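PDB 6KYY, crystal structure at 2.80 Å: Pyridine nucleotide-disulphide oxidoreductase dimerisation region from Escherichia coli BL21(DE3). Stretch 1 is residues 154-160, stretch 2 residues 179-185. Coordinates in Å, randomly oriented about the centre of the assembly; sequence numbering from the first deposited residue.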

ATOM      1  N   ASP B 154       5.715 -10.616 -28.632  1.00 44.81           N
ATOM      2  CA  ASP B 154       6.600 -10.308 -27.524  1.00 36.44           C
ATOM      3  C   ASP B 154       5.796  -9.632 -26.414  1.00 37.55           C
ATOM      4  O   ASP B 154       4.590  -9.404 -26.543  1.00 35.86           O
ATOM      5  CB  ASP B 154       7.740  -9.409 -27.994  1.00 25.40           C
ATOM      6  CG  ASP B 154       7.236  -8.184 -28.728  1.00 82.75           C
ATOM      7  OD1 ASP B 154       8.028  -7.239 -28.931  1.00 86.75           O
ATOM      8  OD2 ASP B 154       6.057  -8.188 -29.142  1.00105.05           O
ATOM      9  N   SER B 155       6.468  -9.296 -25.312  1.00 45.74           N
ATOM     10  CA  SER B 155       5.814  -8.516 -24.265  1.00 25.87           C
ATOM     11  C   SER B 155       5.381  -7.154 -24.793  1.00 26.87           C
ATOM     12  O   SER B 155       4.320  -6.640 -24.418  1.00 37.23           O
ATOM     13  CB  SER B 155       6.746  -8.357 -23.062  1.00 24.95           C
ATOM     14  OG  SER B 155       6.418  -7.206 -22.300  1.00 36.58           O
ATOM     15  N   THR B 156       6.185  -6.565 -25.680  1.00 35.54           N
ATOM     16  CA  THR B 156       5.849  -5.269 -26.259  1.00 31.99           C
ATOM     17  C   THR B 156       4.626  -5.364 -27.164  1.00 27.65           C
ATOM     18  O   THR B 156       3.696  -4.557 -27.054  1.00 27.33           O
ATOM     19  CB  THR B 156       7.047  -4.722 -27.038  1.00 34.96           C
ATOM     20  OG1 THR B 156       8.250  -4.934 -26.286  1.00 40.94           O
ATOM     21  CG2 THR B 156       6.868  -3.244 -27.318  1.00 19.96           C
ATOM     22  N   GLY B 157       4.611  -6.343 -28.071  1.00 41.23           N
ATOM     23  CA  GLY B 157       3.518  -6.436 -29.024  1.00 27.48           C
ATOM     24  C   GLY B 157       2.209  -6.880 -28.405  1.00 35.07           C
ATOM     25  O   GLY B 157       1.137  -6.585 -28.942  1.00 55.99           O
ATOM     26  N   LEU B 158       2.268  -7.590 -27.275  1.00 32.84           N
ATOM     27  CA  LEU B 158       1.036  -8.066 -26.656  1.00 25.09           C
ATOM     28  C   LEU B 158       0.262  -6.933 -25.995  1.00 31.62           C
ATOM     29  O   LEU B 158      -0.971  -6.986 -25.928  1.00 50.77           O
ATOM     30  CB  LEU B 158       1.339  -9.163 -25.637  1.00 27.60           C
ATOM     31  CG  LEU B 158       0.112  -9.983 -25.227  1.00 31.93           C
ATOM     32  CD1 LEU B 158      -0.265 -10.968 -26.324  1.00 22.69           C
ATOM     33  CD2 LEU B 158       0.339 -10.701 -23.907  1.00 22.34           C
ATOM     34  N   LEU B 159       0.955  -5.907 -25.506  1.00 27.80           N
ATOM     35  CA  LEU B 159       0.290  -4.769 -24.884  1.00 27.95           C
ATOM     36  C   LEU B 159      -0.372  -3.843 -25.897  1.00 39.81           C
ATOM     37  O   LEU B 159      -1.035  -2.883 -25.491  1.00 37.12           O
ATOM     38  CB  LEU B 159       1.286  -3.975 -24.035  1.00 23.43           C
ATOM     39  CG  LEU B 159       1.832  -4.703 -22.805  1.00 33.30           C
ATOM     40  CD1 LEU B 159       2.812  -3.825 -22.046  1.00 18.10           C
ATOM     41  CD2 LEU B 159       0.696  -5.144 -21.904  1.00 29.55           C
ATOM     42  N   ASN B 160      -0.211  -4.105 -27.194  1.00 50.73           N
ATOM     43  CA  ASN B 160      -0.818  -3.299 -28.244  1.00 35.31           C
ATOM     44  C   ASN B 160      -1.870  -4.074 -29.029  1.00 45.83           C
ATOM     45  O   ASN B 160      -2.230  -3.673 -30.140  1.00 44.22           O
ATOM     46  CB  ASN B 160       0.258  -2.762 -29.188  1.00 32.68           C
ATOM     47  CG  ASN B 160       1.147  -1.727 -28.528  1.00 37.31           C
ATOM     48  OD1 ASN B 160       0.666  -0.833 -27.832  1.00 36.36           O
ATOM     49  ND2 ASN B 160       2.453  -1.846 -28.739  1.00 30.70           N
ATOM     50  N   GLU B 179       2.705 -12.663 -14.468  1.00 22.84           N
ATOM     51  CA  GLU B 179       2.059 -11.353 -14.434  1.00 15.19           C
ATOM     52  C   GLU B 179       1.024 -11.228 -15.543  1.00 18.64           C
ATOM     53  O   GLU B 179      -0.105 -10.779 -15.312  1.00 22.47           O
ATOM     54  CB  GLU B 179       3.115 -10.254 -14.557  1.00 20.78           C
ATOM     55  CG  GLU B 179       2.833  -9.000 -13.754  1.00 22.66           C
ATOM     56  CD  GLU B 179       4.090  -8.193 -13.490  1.00 50.19           C
ATOM     57  OE1 GLU B 179       4.775  -8.464 -12.480  1.00 28.14           O
ATOM     58  OE2 GLU B 179       4.401  -7.294 -14.300  1.00 50.43           O
ATOM     59  N   PHE B 180       1.393 -11.630 -16.762  1.00 35.65           N
ATOM     60  CA  PHE B 180       0.462 -11.596 -17.882  1.00 22.73           C
ATOM     61  C   PHE B 180      -0.616 -12.664 -17.769  1.00 18.45           C
ATOM     62  O   PHE B 180      -1.688 -12.508 -18.365  1.00 31.14           O
ATOM     63  CB  PHE B 180       1.222 -11.760 -19.197  1.00 16.81           C
ATOM     64  CG  PHE B 180       1.739 -10.470 -19.760  1.00 22.23           C
ATOM     65  CD1 PHE B 180       0.878  -9.569 -20.358  1.00 26.46           C
ATOM     66  CD2 PHE B 180       3.086 -10.158 -19.687  1.00 22.95           C
ATOM     67  CE1 PHE B 180       1.348  -8.381 -20.875  1.00 21.77           C
ATOM     68  CE2 PHE B 180       3.563  -8.969 -20.203  1.00 20.58           C
ATOM     69  CZ  PHE B 180       2.693  -8.079 -20.799  1.00 21.51           C
ATOM     70  N   ALA B 181      -0.359 -13.740 -17.024  1.00 25.29           N
ATOM     71  CA  ALA B 181      -1.368 -14.779 -16.849  1.00 16.02           C
ATOM     72  C   ALA B 181      -2.586 -14.237 -16.112  1.00 28.41           C
ATOM     73  O   ALA B 181      -3.721 -14.370 -16.585  1.00 42.52           O
ATOM     74  CB  ALA B 181      -0.769 -15.971 -16.102  1.00 20.88           C
ATOM     75  N   SER B 182      -2.369 -13.612 -14.951  1.00 22.10           N
ATOM     76  CA  SER B 182      -3.488 -13.068 -14.187  1.00 20.25           C
ATOM     77  C   SER B 182      -4.150 -11.909 -14.919  1.00 27.43           C
ATOM     78  O   SER B 182      -5.379 -11.783 -14.905  1.00 37.92           O
ATOM     79  CB  SER B 182      -3.016 -12.618 -12.804  1.00 16.15           C
ATOM     80  OG  SER B 182      -2.016 -13.479 -12.291  1.00 20.90           O
ATOM     81  N   MET B 183      -3.352 -11.054 -15.566  1.00 30.98           N
ATOM     82  CA  MET B 183      -3.901  -9.856 -16.197  1.00 28.82           C
ATOM     83  C   MET B 183      -4.924 -10.207 -17.269  1.00 33.55           C
ATOM     84  O   MET B 183      -5.999  -9.600 -17.336  1.00 29.74           O
ATOM     85  CB  MET B 183      -2.776  -9.013 -16.794  1.00 25.12           C
ATOM     86  CG  MET B 183      -3.265  -7.778 -17.535  1.00 26.12           C
ATOM     87  SD  MET B 183      -2.213  -7.332 -18.926  1.00 43.17           S
ATOM     88  CE  MET B 183      -0.707  -6.892 -18.069  1.00 35.50           C
ATOM     89  N   PHE B 184      -4.612 -11.187 -18.118  1.00 28.50           N
ATOM     90  CA  PHE B 184      -5.536 -11.548 -19.185  1.00 24.45           C
ATOM     91  C   PHE B 184      -6.631 -12.488 -18.697  1.00 33.68           C
ATOM     92  O   PHE B 184      -7.759 -12.427 -19.199  1.00 36.76           O
ATOM     93  CB  PHE B 184      -4.767 -12.164 -20.354  1.00 18.53           C
ATOM     94  CG  PHE B 184      -4.109 -11.145 -21.244  1.00 25.21           C
ATOM     95  CD1 PHE B 184      -2.954 -10.494 -20.838  1.00 29.47           C
ATOM     96  CD2 PHE B 184      -4.652 -10.828 -22.477  1.00 22.10           C
ATOM     97  CE1 PHE B 184      -2.350  -9.551 -21.650  1.00 27.92           C
ATOM     98  CE2 PHE B 184      -4.053  -9.886 -23.294  1.00 32.31           C
ATOM     99  CZ  PHE B 184      -2.900  -9.247 -22.880  1.00 28.32           C
ATOM    100  N   ALA B 185      -6.328 -13.353 -17.725  1.00 32.69           N
ATOM    101  CA  ALA B 185      -7.377 -14.169 -17.123  1.00 24.70           C
ATOM    102  C   ALA B 185      -8.351 -13.316 -16.324  1.00 29.20           C
ATOM    103  O   ALA B 185      -9.509 -13.707 -16.137  1.00 35.84           O
ATOM    104  CB  ALA B 185      -6.767 -15.252 -16.236  1.00 24.21           C
TER

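A short, weakly bonded helical segment can pack against a regular helix without a single hydrogen bond between them, provided that its side chains are delivered to the right place. The contact between residues 154-160 and 179-185 of this chain illustrates the principle. The second stretch lies within a longer helix, held by i to i+4 bonds such as Phe184 N to Phe180 O (3.2 Å) and Ala185 N to Ala181 O (3.0 Å). The first is a weakly bonded helix spanning roughly 155-158. The two backbones stay well apart, Ser155 CA and Phe180 CA being 8.9 Å from each other, so the space between them is bridged by side chains.

The segment is organised at its start by Asp154. With chi1 at 52° (p), its carboxylate reaches forward to the amide three residues on, and OD2 accepts a capping bond from Gly157 N at 2.6 Å; the backbone adds Leu158 N to Asp154 O at 3.0 Å. A free amide in the first turn of a helix has no carbonyl before it to bond, and the carboxylate supplies the acceptor. Gly157 suits this close arrangement, since an ideal CB there would lie 2.5 Å from Asp154 OD2. Further on, the bonding loosens: Leu159 N to Thr156 O, at 3.4 Å, is weak.

Two leucines then reach the helix by different routes. Leu158 has its CA-to-CB bond toward the helix, and its t, p conformation places CD2 where it touches both aromatic rings, 3.8 Å from Phe180 CD1 and 3.7 Å from Phe184 CE1. One methyl thus meets residues four apart on the helix, a spacing that brings side chains to the same side. Both phenylalanines have their CA-to-CB bonds toward the first stretch, with chi1 in the m well, at -87° and -80°. Leu159 starts sideways, but its m, t conformation carries its end nearer: CD2 comes 3.5 Å from Phe180 CE1, at the edge of the ring and near its plane. The same CD2 lies 4.4 Å from Met183 CE, a looser contact made by a methionine whose chi1 is t and whose chi2, at -148°, lies between wells.

Phe180 is therefore the hub, with the largest area covered by the opposing stretch. Ser155, its chi1 t at 156°, brings OG to 4.0 Å from Phe180 CE2, a van der Waals approach to a ring atom across from CD1, the atom nearest Leu158 CD2. The chemistry is mainly apolar, leucine methyls against aromatic carbon and one methionine methyl, with the Ser155 hydroxyl the polar exception; together the two sides bury 245 Å².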